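Long-range contact in beta-1,3-1,4-glucanase (Caldicellulosiruptor sp. F32, PDB 5H4R), which probably hydrolyses mixed-linkage beta-1,3-1,4-glucans such as lichenan, as a glycoside hydrolase of family 5: residues Thr158-Val163 with Asn215-Val220. The protein carries 1 engineered substitution. Numbering follows the deposited sequence.
Sequences TSIKYV and NKLNQV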
loop_
_atom_site.group_PDB
_atom_site.type_symbol
_atom_site.label_atom_id
_atom_site.label_comp_id
_atom_site.label_asym_id
_atom_site.label_seq_id
_atom_site.Cartn_x
_atom_site.Cartn_y
_atom_site.Cartn_z
ATOM N N THR A 158 23.423 -7.405 2.093
ATOM C CA THR A 158 22.600 -8.051 1.071
ATOM C C THR A 158 21.307 -7.285 0.816
ATOM O O THR A 158 20.842 -7.213 -0.329
ATOM C CB THR A 158 22.316 -9.480 1.492
ATOM O OG1 THR A 158 23.568 -10.177 1.564
ATOM C CG2 THR A 158 21.427 -10.168 0.472
ATOM N N SER A 159 20.726 -6.684 1.850
ATOM C CA SER A 159 19.504 -5.911 1.644
ATOM C C SER A 159 19.754 -4.687 0.770
ATOM O O SER A 159 18.938 -4.362 -0.099
ATOM C CB SER A 159 18.916 -5.496 2.990
ATOM O OG SER A 159 18.539 -6.647 3.720
ATOM N N ILE A 160 20.872 -3.993 0.989
ATOM C CA ILE A 160 21.257 -2.875 0.128
ATOM C C ILE A 160 21.382 -3.342 -1.316
ATOM O O ILE A 160 20.881 -2.696 -2.242
ATOM C CB ILE A 160 22.573 -2.245 0.633
ATOM C CG1 ILE A 160 22.329 -1.498 1.951
ATOM C CG2 ILE A 160 23.154 -1.301 -0.402
ATOM C CD1 ILE A 160 23.578 -1.101 2.696
ATOM N N LYS A 161 22.057 -4.478 -1.526
ATOM C CA LYS A 161 22.245 -5.008 -2.874
ATOM C C LYS A 161 20.912 -5.315 -3.533
ATOM O O LYS A 161 20.719 -5.064 -4.732
ATOM C CB LYS A 161 23.103 -6.262 -2.811
ATOM C CG LYS A 161 23.470 -6.828 -4.139
ATOM C CD LYS A 161 24.405 -8.043 -3.980
ATOM C CE LYS A 161 24.937 -8.558 -5.307
ATOM N NZ LYS A 161 25.921 -7.644 -5.948
ATOM N N TYR A 162 19.978 -5.876 -2.760
ATOM C CA TYR A 162 18.656 -6.224 -3.278
ATOM C C TYR A 162 17.858 -4.985 -3.661
ATOM O O TYR A 162 17.299 -4.912 -4.763
ATOM C CB TYR A 162 17.894 -7.051 -2.230
ATOM C CG TYR A 162 16.585 -7.618 -2.742
ATOM C CD1 TYR A 162 16.581 -8.642 -3.668
ATOM C CD2 TYR A 162 15.343 -7.134 -2.294
ATOM C CE1 TYR A 162 15.412 -9.176 -4.153
ATOM C CE2 TYR A 162 14.146 -7.680 -2.793
ATOM C CZ TYR A 162 14.199 -8.705 -3.711
ATOM O OH TYR A 162 13.070 -9.292 -4.246
ATOM N N VAL A 163 17.778 -4.004 -2.761
ATOM C CA VAL A 163 17.078 -2.753 -3.069
ATOM C C VAL A 163 17.698 -2.091 -4.298
ATOM O O VAL A 163 16.992 -1.707 -5.240
ATOM C CB VAL A 163 17.092 -1.819 -1.840
ATOM C CG1 VAL A 163 16.523 -0.437 -2.191
ATOM C CG2 VAL A 163 16.309 -2.430 -0.704
ATOM N N ASN A 215 15.796 3.162 7.516
ATOM C CA ASN A 215 16.206 4.497 7.066
ATOM C C ASN A 215 17.265 4.391 5.972
ATOM O O ASN A 215 17.180 5.067 4.940
ATOM C CB ASN A 215 16.732 5.321 8.238
ATOM C CG ASN A 215 15.634 5.815 9.169
ATOM O OD1 ASN A 215 14.471 5.913 8.780
ATOM N ND2 ASN A 215 16.015 6.159 10.409
ATOM N N LYS A 216 18.264 3.528 6.178
ATOM C CA LYS A 216 19.331 3.356 5.200
ATOM C C LYS A 216 18.783 2.821 3.888
ATOM O O LYS A 216 19.148 3.290 2.798
ATOM C CB LYS A 216 20.392 2.400 5.749
ATOM C CG LYS A 216 21.433 1.929 4.733
ATOM C CD LYS A 216 22.335 3.088 4.227
ATOM C CE LYS A 216 23.506 2.549 3.408
ATOM N NZ LYS A 216 24.313 3.639 2.797
ATOM N N LEU A 217 17.927 1.806 3.971
ATOM C CA LEU A 217 17.410 1.178 2.758
ATOM C C LEU A 217 16.455 2.098 2.008
ATOM O O LEU A 217 16.393 2.039 0.776
ATOM C CB LEU A 217 16.738 -0.135 3.125
ATOM C CG LEU A 217 17.718 -1.188 3.664
ATOM C CD1 LEU A 217 17.005 -2.348 4.373
ATOM C CD2 LEU A 217 18.598 -1.723 2.535
ATOM N N ASN A 218 15.729 2.962 2.721
ATOM C CA ASN A 218 14.901 3.962 2.051
ATOM C C ASN A 218 15.758 5.005 1.352
ATOM O O ASN A 218 15.418 5.453 0.248
ATOM C CB ASN A 218 13.947 4.639 3.037
ATOM C CG ASN A 218 12.725 3.802 3.354
ATOM O OD1 ASN A 218 12.345 2.906 2.607
ATOM N ND2 ASN A 218 12.061 4.140 4.465
ATOM N N GLN A 219 16.899 5.344 1.929
ATOM C CA GLN A 219 17.816 6.263 1.263
ATOM C C GLN A 219 18.443 5.621 0.031
ATOM O O GLN A 219 18.587 6.271 -1.014
ATOM C CB GLN A 219 18.893 6.718 2.247
ATOM C CG GLN A 219 19.800 7.746 1.668
ATOM C CD GLN A 219 19.114 9.077 1.494
ATOM O OE1 GLN A 219 18.713 9.725 2.477
ATOM N NE2 GLN A 219 18.969 9.500 0.258
ATOM N N VAL A 220 18.810 4.335 0.126
ATOM C CA VAL A 220 19.330 3.608 -1.029
ATOM C C VAL A 220 18.308 3.604 -2.155
ATOM O O VAL A 220 18.646 3.829 -3.334
ATOM C CB VAL A 220 19.721 2.180 -0.602
ATOM C CG1 VAL A 220 20.039 1.299 -1.806
ATOM C CG2 VAL A 220 20.918 2.241 0.329
#
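Leu217 turns CG anti to its carbonyl carbon (chi1 -66°), while Val163 holds CG1 anti to its backbone N (chi1 173°), which sets CG1 against Val220 and leaves CG2 to meet the leucine between helices 156-173 and 205-226. The leucine CD2 methyl reaches the backbone of the facing helix, 3.6 Å from Ile160 N, and is bordered by Ser159 CB and Ile160 CG1. On another side Leu217 CD2 lies 4.0 Å from Val163 CG2. Ser159 suits this place because it is small: CB lies 3.9 Å from Leu217 CD1, while its buried OG is satisfied by hydrogen bonds with the carbonyl oxygens of Tyr150 and His155. One turn further on, Val163 and Val220 both direct their CB toward the opposite helix and touch through CG1 and CG1 at 3.9 Å; a beta-branched valine suits the place, since its short, stiff side chain puts methyls straight into the interface with few rotamers to lose. Val163 CG1 also lies near Leu217 O. At the more open margin, Ile160 CD1 rests 3.7 Å from Lys216 CE, so the lysine adds the CE end of its aliphatic chain to the apolar layer, although the residue itself is exposed. Tyr149 touches both Val163 and Leu217 from a loop.

The local axes run 9.6 Å apart at 28°, in the same general direction, as expected for successive outer helices of a (beta/alpha)8 barrel; these two follow strands 135-139 and 181-184. No hydrogen bond or salt bridge links the two segments, which implies that their association here rests on van der Waals fit and the burial of apolar surface.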